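PDB 6P74: putative ATP-dependent endonuclease of the OLD family from Thermus scotoductus, which degrades linear or supercoiled double-stranded DNA as a metal-dependent 5'-3' exonuclease, nicks and linearizes circular DNA, and also has DNA-stimulated ATPase activity. Local coordinates for residues Val428-Asp433 with Val472-Pro477; Ala373-Gly378 with Val404-Lys409; Val383-Leu388 with Arg513-Ala518; Arg351-Leu356 with Gly411-Val416; Glu432-Ile437 with Gln451-Glu456. One frame throughout, in Å; residues are numbered along the deposited sequence.

Interactions 1, 2, 3 and 5 lie wholly within the Toprim domain, and interaction 4 joins it to the ATPase region. Interactions 1 and 2 pair strands of one parallel sheet, their centres 11 Å apart; E377 of interaction 2 reaches D431 of interaction 1 through a probable hydrogen bond from D431 N to E377 OE2 (2.7 Å), beside the samarium ion. Interaction 3 packs two helices on the V429 face of that sheet, with nearest F515 side-chain atoms about 9 Å from samarium, and interaction 4 uses a helix of the H430 face. Interaction 5 begins with E432 and D433, shared with interaction 1, and its E456 OE1 meets K409 NZ of interaction 2 at 2.7 Å.

Interaction 1 of 5, residues Val428-Asp433 with Val472-Pro477; sequences VVHDED and VFVVQP. With SM (samarium (III) ion), chain O.
V428 to D431 pair in parallel with V472 to V475, joining a central strand of the Toprim sheet to one of its two edge strands. The ladder runs from F473 N to V428 O, H430 N to F473 O, V475 N to H430 O and E432 N to V475 O. On one face V429 CG1 touches F473 CB at 3.9 Å, and helix 513-523 lies against both side chains. On the other face the H430 imidazole lies alongside V474, its NE2 3.9 Å from V474 CG2. Its ND1 donates to D431 O (2.7 Å), with the oxygen near the ring plane but the donor above the carbonyl plane.

D431 links the sheet to the metal. Its CB faces P477 O at 3.9 Å. CG turns beside the backbone N (chi1 -71°), and from there the carboxylate divides its work: OD1 rests 3.5 Å from V475 CB and accepts from L479 N, while OD2 binds samarium at 2.4 Å, a site that E480 shares. D431-E432-D433 fits the acidic DxD motif of Toprim enzymes, and D431 and D433 are both probable ligands of a catalytic cation. Beyond the strands a cis peptide precedes P477, whose carbonyl takes a nearly straight bond from D433 N (2.8 Å). D433 OD1 accepts from a water that itself lies 2.6 Å from samarium.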
# COMPACT_ATOMS: atom_id res chain seq x y z
N VAL A 428 -6.12 40.20 2.38
CA VAL A 428 -7.42 40.80 2.11
C VAL A 428 -7.23 42.12 1.36
O VAL A 428 -6.41 42.96 1.76
CB VAL A 428 -8.21 41.04 3.41
CG1 VAL A 428 -9.57 41.59 3.07
CG2 VAL A 428 -8.32 39.77 4.25
N VAL A 429 -8.02 42.34 0.31
CA VAL A 429 -8.21 43.67 -0.26
C VAL A 429 -9.70 43.95 -0.30
O VAL A 429 -10.48 43.11 -0.77
CB VAL A 429 -7.64 43.84 -1.69
CG1 VAL A 429 -7.22 45.28 -1.92
CG2 VAL A 429 -6.54 42.86 -1.97
N HIS A 430 -10.10 45.15 0.12
CA HIS A 430 -11.48 45.56 -0.05
C HIS A 430 -11.56 47.08 -0.17
O HIS A 430 -10.61 47.81 0.15
CB HIS A 430 -12.34 45.04 1.11
CG HIS A 430 -12.01 45.68 2.42
ND1 HIS A 430 -12.49 46.92 2.78
CD2 HIS A 430 -11.21 45.28 3.44
CE1 HIS A 430 -12.03 47.24 3.98
NE2 HIS A 430 -11.25 46.26 4.40
N ASP A 431 -12.72 47.56 -0.60
CA ASP A 431 -12.96 48.99 -0.69
C ASP A 431 -13.29 49.59 0.67
O ASP A 431 -13.85 48.92 1.54
CB ASP A 431 -14.12 49.29 -1.67
CG ASP A 431 -13.75 49.04 -3.14
OD1 ASP A 431 -12.54 48.91 -3.41
OD2 ASP A 431 -14.65 48.93 -4.02
N GLU A 432 -12.96 50.87 0.83
CA GLU A 432 -13.37 51.57 2.04
C GLU A 432 -14.88 51.83 2.03
O GLU A 432 -15.58 51.53 3.01
CB GLU A 432 -12.60 52.87 2.19
CG GLU A 432 -12.87 53.64 3.49
CD GLU A 432 -12.32 55.08 3.40
OE1 GLU A 432 -11.94 55.47 2.28
OE2 GLU A 432 -12.29 55.82 4.41
N ASP A 433 -15.39 52.40 0.94
CA ASP A 433 -16.83 52.65 0.77
C ASP A 433 -17.37 53.67 1.77
O ASP A 433 -18.50 53.55 2.25
CB ASP A 433 -17.63 51.35 0.86
CG ASP A 433 -17.53 50.55 -0.41
OD1 ASP A 433 -17.39 51.19 -1.48
OD2 ASP A 433 -17.58 49.31 -0.36
N VAL A 472 -4.27 43.38 5.50
CA VAL A 472 -5.43 44.03 4.90
C VAL A 472 -5.00 45.27 4.14
O VAL A 472 -4.31 46.14 4.69
CB VAL A 472 -6.49 44.38 5.96
CG1 VAL A 472 -7.70 45.05 5.28
CG2 VAL A 472 -6.92 43.15 6.62
N PHE A 473 -5.44 45.36 2.89
CA PHE A 473 -5.24 46.54 2.05
C PHE A 473 -6.60 47.17 1.74
O PHE A 473 -7.54 46.46 1.38
CB PHE A 473 -4.49 46.16 0.77
CG PHE A 473 -3.10 45.65 1.03
CD1 PHE A 473 -2.90 44.39 1.58
CD2 PHE A 473 -2.00 46.45 0.81
CE1 PHE A 473 -1.62 43.93 1.86
CE2 PHE A 473 -0.71 45.99 1.07
CZ PHE A 473 -0.52 44.73 1.59
N VAL A 474 -6.71 48.49 1.89
CA VAL A 474 -7.99 49.16 1.71
C VAL A 474 -7.89 50.10 0.51
O VAL A 474 -7.07 51.02 0.51
CB VAL A 474 -8.44 49.91 2.96
CG1 VAL A 474 -9.80 50.52 2.69
CG2 VAL A 474 -8.49 48.94 4.19
N VAL A 475 -8.74 49.87 -0.49
CA VAL A 475 -8.82 50.79 -1.63
C VAL A 475 -9.76 51.94 -1.26
O VAL A 475 -10.95 51.72 -1.02
CB VAL A 475 -9.31 50.08 -2.90
CG1 VAL A 475 -9.29 51.09 -4.06
CG2 VAL A 475 -8.44 48.89 -3.21
N GLN A 476 -9.22 53.16 -1.21
CA GLN A 476 -9.91 54.40 -0.81
C GLN A 476 -10.22 55.25 -2.03
O GLN A 476 -9.28 55.64 -2.74
CB GLN A 476 -9.02 55.21 0.13
CG GLN A 476 -8.46 54.43 1.28
CD GLN A 476 -7.90 55.36 2.31
OE1 GLN A 476 -6.73 55.72 2.25
NE2 GLN A 476 -8.74 55.79 3.25
N PRO A 477 -11.48 55.63 -2.27
CA PRO A 477 -12.66 55.17 -1.54
C PRO A 477 -13.13 53.81 -2.03
O PRO A 477 -13.80 53.12 -1.28
CB PRO A 477 -13.72 56.23 -1.84
CG PRO A 477 -13.29 56.84 -3.16
CD PRO A 477 -11.78 56.82 -3.11
SM SM O . -16.64 48.05 -4.93
O HOH W 1 -17.47 50.28 -3.89

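Interaction 2 of 5, residues Ala373-Gly378 with Val404-Lys409; sequences ALLVEG and VDCGGK
E377 and K409 both carry CG beside the backbone N (chi1 -67° and -68°), and their extended side chains run in the same direction, E377 OE1 3.8 Å from K409 CE. They stand just past the C-terminal ends of the two strands of a beta-alpha-beta unit of the Toprim fold, in which strands 372-376 and 401-405 lie parallel and helix 379-391 connects them. The charged tips turn to other partners: E377 OE2, on a probable metal ligand, accepts from D431 N, and K409 NZ forms a salt bridge with E456.

Backbone bonds from V404 N to L374 O, V376 N to V404 O and C406 N to V376 O hold the strands. L375 CB packs on C406 SG at 3.9 Å. Past the strands E377 O receives G408 N at 2.8 Å and, more weakly, G407 N. D405 OD1 accepts from G407 N at 3.2 Å, an Asx turn that shapes this bend, and also rests 3.3 Å from G378 CA. At the positive phi of G407 and G408 a CB would press on the preceding carbonyl O, which calls for glycine. A water joins the two sides, donating to E377 OE1 at 2.9 Å and accepting a weak bond from K409 N.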
# COMPACT_ATOMS: atom_id res chain seq x y z
N ALA A 373 -4.07 32.57 -0.25
CA ALA A 373 -5.32 33.11 -0.77
C ALA A 373 -5.31 34.63 -0.75
O ALA A 373 -4.91 35.24 0.25
CB ALA A 373 -6.53 32.60 0.04
N LEU A 374 -5.77 35.23 -1.85
CA LEU A 374 -6.13 36.64 -1.90
C LEU A 374 -7.66 36.73 -1.80
O LEU A 374 -8.38 36.21 -2.66
CB LEU A 374 -5.63 37.30 -3.19
CG LEU A 374 -6.02 38.79 -3.38
CD1 LEU A 374 -5.36 39.73 -2.34
CD2 LEU A 374 -5.68 39.26 -4.77
N LEU A 375 -8.15 37.36 -0.73
CA LEU A 375 -9.58 37.49 -0.47
C LEU A 375 -10.07 38.85 -0.96
O LEU A 375 -9.57 39.88 -0.49
CB LEU A 375 -9.85 37.34 1.04
CG LEU A 375 -9.15 36.12 1.64
CD1 LEU A 375 -9.56 35.88 3.11
CD2 LEU A 375 -9.45 34.86 0.77
N VAL A 376 -11.04 38.87 -1.89
CA VAL A 376 -11.64 40.11 -2.38
C VAL A 376 -13.16 40.04 -2.21
O VAL A 376 -13.74 38.98 -1.94
CB VAL A 376 -11.25 40.42 -3.85
CG1 VAL A 376 -9.77 40.32 -4.06
CG2 VAL A 376 -11.99 39.50 -4.81
N GLU A 377 -13.80 41.21 -2.35
CA GLU A 377 -15.24 41.32 -2.09
C GLU A 377 -16.08 40.59 -3.12
O GLU A 377 -17.04 39.89 -2.77
CB GLU A 377 -15.69 42.77 -2.05
CG GLU A 377 -15.14 43.56 -0.89
CD GLU A 377 -15.47 45.04 -1.03
OE1 GLU A 377 -16.64 45.40 -0.81
OE2 GLU A 377 -14.58 45.83 -1.40
N GLY A 378 -15.77 40.76 -4.41
CA GLY A 378 -16.80 40.49 -5.40
C GLY A 378 -16.24 40.14 -6.76
O GLY A 378 -15.02 40.06 -6.95
N VAL A 404 -10.17 34.66 -4.28
CA VAL A 404 -11.47 34.22 -3.80
C VAL A 404 -12.42 35.40 -3.73
O VAL A 404 -12.20 36.36 -2.99
CB VAL A 404 -11.36 33.54 -2.43
CG1 VAL A 404 -10.85 34.53 -1.40
CG2 VAL A 404 -12.70 33.02 -2.05
N ASP A 405 -13.50 35.31 -4.50
CA ASP A 405 -14.64 36.22 -4.46
C ASP A 405 -15.50 35.85 -3.25
O ASP A 405 -16.16 34.81 -3.24
CB ASP A 405 -15.37 36.09 -5.81
CG ASP A 405 -16.78 36.68 -5.83
OD1 ASP A 405 -17.25 37.24 -4.82
OD2 ASP A 405 -17.42 36.58 -6.91
N CYS A 406 -15.45 36.66 -2.20
CA CYS A 406 -16.03 36.23 -0.93
C CYS A 406 -17.49 36.64 -0.76
O CYS A 406 -18.12 36.23 0.23
CB CYS A 406 -15.22 36.78 0.25
SG CYS A 406 -13.48 36.21 0.34
N GLY A 407 -18.05 37.41 -1.69
CA GLY A 407 -19.44 37.80 -1.54
C GLY A 407 -19.68 38.98 -0.62
O GLY A 407 -20.72 39.03 0.05
N GLY A 408 -18.73 39.92 -0.55
CA GLY A 408 -18.91 41.14 0.24
C GLY A 408 -18.14 41.06 1.54
O GLY A 408 -17.46 40.07 1.83
N LYS A 409 -18.24 42.12 2.34
CA LYS A 409 -17.34 42.24 3.49
C LYS A 409 -17.64 41.17 4.54
O LYS A 409 -16.71 40.51 5.04
CB LYS A 409 -17.40 43.65 4.06
CG LYS A 409 -16.79 44.68 3.05
CD LYS A 409 -16.81 46.11 3.58
CE LYS A 409 -16.14 47.07 2.58
NZ LYS A 409 -16.26 48.50 3.03
O HOH W 2 -18.95 44.43 0.67

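Interaction 3 of 5, residues Val383-Leu388 with Arg513-Ala518; sequences VAALQL and RPFVEA
The axes of helix segments 383-388 and 513-518 approach to 10.4 Å, with 63° between their N-to-C directions, a wide separation in which the nearest CA atoms are those of L388 and V516, 7.0 Å apart. F515 bridges the gap. Its CG stands anti to the backbone N (chi1 -160°), and the ring then meets the first helix with its rim. CE2 lies 3.6 Å from A385 N and 3.9 Å from A384 CB, while CZ rests 4.0 Å from A385 CB. A385 N and the A384 carbonyl carbon both sit near the plane of the ring at its edge, so the aromatic side chain meets helix backbone as well as methyl groups.

The small A384 and A385 side chains let the rim come close to the helix. L388 crosses F515 obliquely, but its CD1 is modelled too near the ring, so the position of this methyl, and with it the approach to V516, is doubtful. The contact is apolar and buried. A384 also touches I496 and L500 of helix 493-501, and F515 reaches V429 and V475 of the sheet.

F515 therefore fills a junction between two helices and the strand face that carries V429 and D431. The contact belongs to the helical layer on the V429 face of the Toprim alpha/beta fold, beside the probable metal site: side-chain atoms of F515 and D381 come within about 5 Å.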
# COMPACT_ATOMS: atom_id res chain seq x y z
N VAL A 383 -11.92 39.76 -11.16
CA VAL A 383 -11.50 40.07 -12.53
C VAL A 383 -10.31 41.01 -12.52
O VAL A 383 -9.33 40.81 -13.23
CB VAL A 383 -12.66 40.66 -13.34
CG1 VAL A 383 -12.16 41.12 -14.71
CG2 VAL A 383 -13.79 39.65 -13.49
N ALA A 384 -10.39 42.08 -11.72
CA ALA A 384 -9.31 43.05 -11.68
C ALA A 384 -8.05 42.44 -11.09
O ALA A 384 -6.95 42.62 -11.63
CB ALA A 384 -9.74 44.29 -10.90
N ALA A 385 -8.19 41.69 -9.98
CA ALA A 385 -7.05 40.98 -9.41
C ALA A 385 -6.34 40.12 -10.46
O ALA A 385 -5.13 40.25 -10.68
CB ALA A 385 -7.51 40.15 -8.22
N LEU A 386 -7.09 39.26 -11.15
CA LEU A 386 -6.47 38.32 -12.09
C LEU A 386 -5.82 39.04 -13.26
O LEU A 386 -4.78 38.58 -13.77
CB LEU A 386 -7.49 37.29 -12.59
CG LEU A 386 -8.01 36.29 -11.54
CD1 LEU A 386 -9.16 35.45 -12.10
CD2 LEU A 386 -6.90 35.36 -11.06
N GLN A 387 -6.38 40.16 -13.70
CA GLN A 387 -5.71 40.92 -14.74
C GLN A 387 -4.42 41.54 -14.21
O GLN A 387 -3.41 41.59 -14.92
CB GLN A 387 -6.66 41.98 -15.31
CG GLN A 387 -6.00 42.97 -16.24
CD GLN A 387 -5.48 42.29 -17.51
OE1 GLN A 387 -6.06 41.30 -17.96
NE2 GLN A 387 -4.39 42.81 -18.07
N LEU A 388 -4.40 41.98 -12.95
CA LEU A 388 -3.15 42.53 -12.41
C LEU A 388 -2.11 41.43 -12.23
O LEU A 388 -0.93 41.65 -12.54
CB LEU A 388 -3.40 43.27 -11.10
CG LEU A 388 -3.98 44.66 -11.33
CD1 LEU A 388 -4.55 45.25 -10.06
CD2 LEU A 388 -2.92 45.58 -11.94
N ARG A 513 -2.85 51.88 -5.69
CA ARG A 513 -1.68 51.27 -5.05
C ARG A 513 -2.02 50.19 -4.04
O ARG A 513 -1.35 49.14 -4.07
CB ARG A 513 -0.86 52.38 -4.38
CG ARG A 513 0.27 51.88 -3.49
CD ARG A 513 0.95 53.03 -2.75
NE ARG A 513 1.69 53.89 -3.66
CZ ARG A 513 1.98 55.15 -3.38
NH1 ARG A 513 1.57 55.67 -2.23
NH2 ARG A 513 2.67 55.89 -4.24
N PRO A 514 -3.00 50.34 -3.14
CA PRO A 514 -3.25 49.25 -2.18
C PRO A 514 -3.70 47.98 -2.86
O PRO A 514 -3.43 46.89 -2.34
CB PRO A 514 -4.33 49.85 -1.25
CG PRO A 514 -4.16 51.40 -1.45
CD PRO A 514 -3.93 51.46 -2.93
N PHE A 515 -4.32 48.08 -4.04
CA PHE A 515 -4.75 46.88 -4.76
C PHE A 515 -3.56 46.14 -5.33
O PHE A 515 -3.45 44.93 -5.17
CB PHE A 515 -5.74 47.24 -5.87
CG PHE A 515 -6.58 46.08 -6.32
CD1 PHE A 515 -7.59 45.58 -5.51
CD2 PHE A 515 -6.38 45.50 -7.54
CE1 PHE A 515 -8.37 44.50 -5.91
CE2 PHE A 515 -7.16 44.42 -7.94
CZ PHE A 515 -8.15 43.91 -7.12
N VAL A 516 -2.64 46.85 -6.00
CA VAL A 516 -1.54 46.10 -6.57
C VAL A 516 -0.55 45.68 -5.47
O VAL A 516 0.04 44.60 -5.54
CB VAL A 516 -0.88 46.85 -7.77
CG1 VAL A 516 -1.65 48.07 -8.19
CG2 VAL A 516 0.59 47.14 -7.58
N GLU A 517 -0.40 46.48 -4.41
CA GLU A 517 0.46 46.03 -3.32
C GLU A 517 -0.12 44.80 -2.63
O GLU A 517 0.65 43.90 -2.24
CB GLU A 517 0.71 47.17 -2.34
CG GLU A 517 2.16 47.65 -2.40
CD GLU A 517 3.14 46.47 -2.41
OE1 GLU A 517 4.00 46.43 -3.34
OE2 GLU A 517 3.08 45.61 -1.49
N ALA A 518 -1.45 44.71 -2.48
CA ALA A 518 -2.03 43.47 -1.97
C ALA A 518 -1.59 42.27 -2.80
O ALA A 518 -1.22 41.22 -2.25
CB ALA A 518 -3.56 43.56 -1.96

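Interaction 4 of 5, residues Arg351-Leu356 with Gly411-Val416; sequences RNRFKL and GIELIV
F354 presses its ring against the backbone of G411, with CD1 3.2 Å and CE1 3.4 Å from G411 CA; the approach is oblique. The lack of a side chain on G411 allows the ring so near. F354 CG stands anti to the backbone N (chi1 173°), and CD2 of the ring also meets L414 CD2 at 4.2 Å. L414 in turn points CD1 at the backbone of R351, 4.0 Å from its CA.

R353 and E413 cross at an angle, guanidinium and carboxylate planes turned 64° apart. Their salt bridge joins NH1 to OE2 at 2.6 Å, but the hydrogen bond within it is bent and weak, and E413 OE2 has a second partner in R462 NE. R351 directs its guanidinium elsewhere, to N318, E321 and D348.

The axes of the two helix segments, 8.9 Å apart at closest approach, run roughly antiparallel (151°). They join helix 341-355 of the ATPase region to Toprim helix 409-422, whose I412, I415 and V416 pack on strands 372-376 and 426-431.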
# COMPACT_ATOMS: atom_id res chain seq x y z
N ARG A 351 -20.74 33.34 10.53
CA ARG A 351 -21.44 32.62 9.47
C ARG A 351 -22.89 33.06 9.37
O ARG A 351 -23.43 33.18 8.26
CB ARG A 351 -21.34 31.11 9.71
CG ARG A 351 -22.22 30.29 8.79
CD ARG A 351 -21.94 28.81 8.94
NE ARG A 351 -22.18 28.37 10.31
CZ ARG A 351 -21.70 27.24 10.83
NH1 ARG A 351 -20.93 26.43 10.10
NH2 ARG A 351 -21.98 26.92 12.09
N ASN A 352 -23.53 33.34 10.51
CA ASN A 352 -24.92 33.78 10.50
C ASN A 352 -25.06 35.19 9.94
O ASN A 352 -26.01 35.47 9.20
CB ASN A 352 -25.51 33.73 11.91
CG ASN A 352 -25.69 32.31 12.42
OD1 ASN A 352 -25.81 31.35 11.65
ND2 ASN A 352 -25.71 32.17 13.74
N ARG A 353 -24.16 36.10 10.32
CA ARG A 353 -24.23 37.45 9.78
C ARG A 353 -24.08 37.42 8.27
O ARG A 353 -24.68 38.25 7.57
CB ARG A 353 -23.14 38.36 10.38
CG ARG A 353 -23.30 38.70 11.84
CD ARG A 353 -21.96 39.17 12.45
NE ARG A 353 -21.71 40.60 12.28
CZ ARG A 353 -20.97 41.13 11.30
NH1 ARG A 353 -20.40 40.34 10.37
NH2 ARG A 353 -20.80 42.45 11.25
N PHE A 354 -23.29 36.49 7.75
CA PHE A 354 -23.16 36.41 6.31
C PHE A 354 -24.42 35.85 5.66
O PHE A 354 -24.78 36.26 4.55
CB PHE A 354 -21.95 35.55 5.94
CG PHE A 354 -21.85 35.29 4.47
CD1 PHE A 354 -21.34 36.28 3.62
CD2 PHE A 354 -22.31 34.09 3.94
CE1 PHE A 354 -21.27 36.05 2.25
CE2 PHE A 354 -22.24 33.85 2.57
CZ PHE A 354 -21.71 34.84 1.72
N LYS A 355 -25.14 34.96 6.34
CA LYS A 355 -26.32 34.35 5.74
C LYS A 355 -27.46 35.34 5.54
O LYS A 355 -28.36 35.07 4.74
CB LYS A 355 -26.79 33.15 6.57
CG LYS A 355 -25.70 32.10 6.86
CD LYS A 355 -26.24 30.65 6.89
CE LYS A 355 -27.69 30.55 7.37
NZ LYS A 355 -27.88 30.40 8.86
N LEU A 356 -27.46 36.49 6.21
CA LEU A 356 -28.47 37.52 5.93
C LEU A 356 -28.05 38.28 4.68
O LEU A 356 -27.15 39.13 4.72
CB LEU A 356 -28.62 38.49 7.10
CG LEU A 356 -28.45 38.02 8.55
CD1 LEU A 356 -28.27 39.26 9.42
CD2 LEU A 356 -29.63 37.16 9.03
N GLY A 411 -18.76 38.36 3.98
CA GLY A 411 -18.22 37.13 3.42
C GLY A 411 -16.72 37.02 3.63
O GLY A 411 -16.20 35.92 3.83
N ILE A 412 -16.01 38.15 3.57
CA ILE A 412 -14.57 38.16 3.83
C ILE A 412 -14.28 37.76 5.28
O ILE A 412 -13.43 36.91 5.53
CB ILE A 412 -13.96 39.53 3.49
CG1 ILE A 412 -13.95 39.76 1.99
CG2 ILE A 412 -12.52 39.58 3.97
CD1 ILE A 412 -13.48 41.14 1.59
N GLU A 413 -14.97 38.38 6.23
CA GLU A 413 -14.88 37.95 7.63
C GLU A 413 -14.94 36.44 7.76
O GLU A 413 -14.13 35.83 8.47
CB GLU A 413 -16.02 38.54 8.45
CG GLU A 413 -15.93 39.95 8.80
CD GLU A 413 -16.81 40.22 9.98
OE1 GLU A 413 -16.47 39.74 11.09
OE2 GLU A 413 -17.88 40.85 9.80
N LEU A 414 -15.91 35.82 7.09
CA LEU A 414 -16.09 34.38 7.24
C LEU A 414 -14.85 33.64 6.77
O LEU A 414 -14.29 32.82 7.50
CB LEU A 414 -17.33 33.92 6.48
CG LEU A 414 -17.72 32.45 6.58
CD1 LEU A 414 -17.72 31.99 8.04
CD2 LEU A 414 -19.10 32.29 6.00
N ILE A 415 -14.38 33.95 5.56
CA ILE A 415 -13.26 33.21 4.99
C ILE A 415 -11.98 33.51 5.76
O ILE A 415 -11.13 32.63 5.93
CB ILE A 415 -13.08 33.54 3.49
CG1 ILE A 415 -14.35 33.28 2.70
CG2 ILE A 415 -11.91 32.74 2.90
CD1 ILE A 415 -14.91 31.92 2.91
N VAL A 416 -11.80 34.76 6.20
CA VAL A 416 -10.68 35.09 7.07
C VAL A 416 -10.68 34.21 8.31
O VAL A 416 -9.65 33.64 8.69
CB VAL A 416 -10.70 36.58 7.44
CG1 VAL A 416 -9.92 36.80 8.74
CG2 VAL A 416 -10.08 37.40 6.33

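Interaction 5 of 5, residues Glu432-Ile437 with Gln451-Glu456; sequences EDVWPI and QENKAE
N453 and W435 exchange two hydrogen bonds. W435 N donates to N453 OD1 at 3.1 Å, approaching from above the plane of the amide carbonyl. N453 ND2 returns a shorter bond to W435 O at 2.7 Å, with the oxygen near the amide plane. One side-chain amide thus satisfies the backbone N and O of a single loop residue. N453 CG lies beside its own backbone N (chi1 -74°), and the two bonds then restrain the rotation of the amide.

Van der Waals contacts of aliphatic groups flank the amide. V434 CG1 sits 3.7 Å from N453 CG, and I437 CD1 lies 3.6 Å from ND2.

The third group involves acidic side chains. E456 CG lies 3.3 Å from D433 O, and the bend at chi2 (-53°) then sets CD. The E456 carboxylate stands across that of D433, the planes 78° apart, with E456 OE1 4.0 Å from D433 OD2. K409 NZ forms a salt bridge with E456 OE1 and a long, weak ion pair with D433 OD2, while K459 NZ pairs with E456 OE2.

Through the N453 side chain, helix 443-467 thus holds the backbone of the loop after strand 426-431 at W435, whose indole extends toward P477 and S478. Near D433, a probable metal ligand, two acidic groups lie close together, and the lysine beside them would be expected to offset part of their repulsion.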
# COMPACT_ATOMS: atom_id res chain seq x y z
N GLU A 432 -12.96 50.87 0.83
CA GLU A 432 -13.37 51.57 2.04
C GLU A 432 -14.88 51.83 2.03
O GLU A 432 -15.58 51.53 3.01
CB GLU A 432 -12.60 52.87 2.19
CG GLU A 432 -12.87 53.64 3.49
CD GLU A 432 -12.32 55.08 3.40
OE1 GLU A 432 -11.94 55.47 2.28
OE2 GLU A 432 -12.29 55.82 4.41
N ASP A 433 -15.39 52.40 0.94
CA ASP A 433 -16.83 52.65 0.77
C ASP A 433 -17.37 53.67 1.77
O ASP A 433 -18.50 53.55 2.25
CB ASP A 433 -17.63 51.35 0.86
CG ASP A 433 -17.53 50.55 -0.41
OD1 ASP A 433 -17.39 51.19 -1.48
OD2 ASP A 433 -17.58 49.31 -0.36
N VAL A 434 -16.57 54.68 2.05
CA VAL A 434 -16.96 55.82 2.86
C VAL A 434 -16.89 57.05 1.96
O VAL A 434 -15.92 57.22 1.22
CB VAL A 434 -16.03 55.97 4.08
CG1 VAL A 434 -16.24 57.31 4.82
CG2 VAL A 434 -16.17 54.72 4.96
N TRP A 435 -17.92 57.87 2.00
CA TRP A 435 -18.03 58.95 1.03
C TRP A 435 -18.34 60.26 1.73
O TRP A 435 -19.08 60.26 2.72
CB TRP A 435 -19.14 58.62 0.02
CG TRP A 435 -18.89 57.31 -0.65
CD1 TRP A 435 -19.41 56.08 -0.30
CD2 TRP A 435 -18.01 57.08 -1.75
NE1 TRP A 435 -18.90 55.11 -1.12
CE2 TRP A 435 -18.04 55.69 -2.02
CE3 TRP A 435 -17.19 57.91 -2.53
CZ2 TRP A 435 -17.30 55.12 -3.06
CZ3 TRP A 435 -16.46 57.34 -3.54
CH2 TRP A 435 -16.51 55.96 -3.80
N PRO A 436 -17.79 61.38 1.28
CA PRO A 436 -18.14 62.66 1.90
C PRO A 436 -19.62 62.97 1.72
O PRO A 436 -20.23 62.62 0.71
CB PRO A 436 -17.26 63.67 1.16
CG PRO A 436 -16.96 63.02 -0.14
CD PRO A 436 -16.80 61.58 0.20
N ILE A 437 -20.19 63.62 2.73
CA ILE A 437 -21.61 63.93 2.72
C ILE A 437 -21.83 65.17 1.86
O ILE A 437 -21.12 66.18 2.00
CB ILE A 437 -22.15 64.10 4.15
CG1 ILE A 437 -22.47 62.72 4.77
CG2 ILE A 437 -23.41 64.91 4.14
CD1 ILE A 437 -21.40 62.19 5.68
N GLN A 451 -25.09 57.42 8.17
CA GLN A 451 -25.29 56.11 8.76
C GLN A 451 -24.60 55.03 7.94
O GLN A 451 -24.00 54.11 8.50
CB GLN A 451 -26.78 55.82 8.90
CG GLN A 451 -27.42 56.55 10.04
CD GLN A 451 -28.93 56.63 9.89
OE1 GLN A 451 -29.50 56.22 8.85
NE2 GLN A 451 -29.60 57.18 10.91
N GLU A 452 -24.64 55.14 6.61
CA GLU A 452 -23.92 54.18 5.79
C GLU A 452 -22.41 54.25 6.01
O GLU A 452 -21.75 53.22 6.09
CB GLU A 452 -24.27 54.39 4.32
CG GLU A 452 -25.62 53.81 3.95
CD GLU A 452 -26.20 54.40 2.68
OE1 GLU A 452 -27.45 54.34 2.54
OE2 GLU A 452 -25.42 54.93 1.84
N ASN A 453 -21.85 55.46 6.10
CA ASN A 453 -20.42 55.59 6.40
C ASN A 453 -20.06 54.88 7.70
O ASN A 453 -19.09 54.12 7.75
CB ASN A 453 -20.01 57.06 6.44
CG ASN A 453 -19.95 57.67 5.06
OD1 ASN A 453 -20.00 56.95 4.06
ND2 ASN A 453 -19.83 58.98 4.99
N LYS A 454 -20.85 55.09 8.76
CA LYS A 454 -20.54 54.42 10.02
C LYS A 454 -20.67 52.91 9.89
O LYS A 454 -19.83 52.16 10.40
CB LYS A 454 -21.43 54.95 11.16
CG LYS A 454 -21.19 56.42 11.52
CD LYS A 454 -19.74 56.85 11.33
CE LYS A 454 -19.60 58.38 11.10
NZ LYS A 454 -20.19 58.90 9.80
N ALA A 455 -21.72 52.43 9.22
CA ALA A 455 -21.86 50.99 9.01
C ALA A 455 -20.64 50.42 8.30
O ALA A 455 -20.06 49.41 8.73
CB ALA A 455 -23.14 50.69 8.23
N GLU A 456 -20.24 51.05 7.18
CA GLU A 456 -19.06 50.60 6.46
C GLU A 456 -17.81 50.64 7.34
O GLU A 456 -16.99 49.72 7.29
CB GLU A 456 -18.85 51.46 5.20
CG GLU A 456 -19.86 51.16 4.08
CD GLU A 456 -19.96 49.68 3.68
OE1 GLU A 456 -18.93 49.04 3.38
OE2 GLU A 456 -21.11 49.16 3.65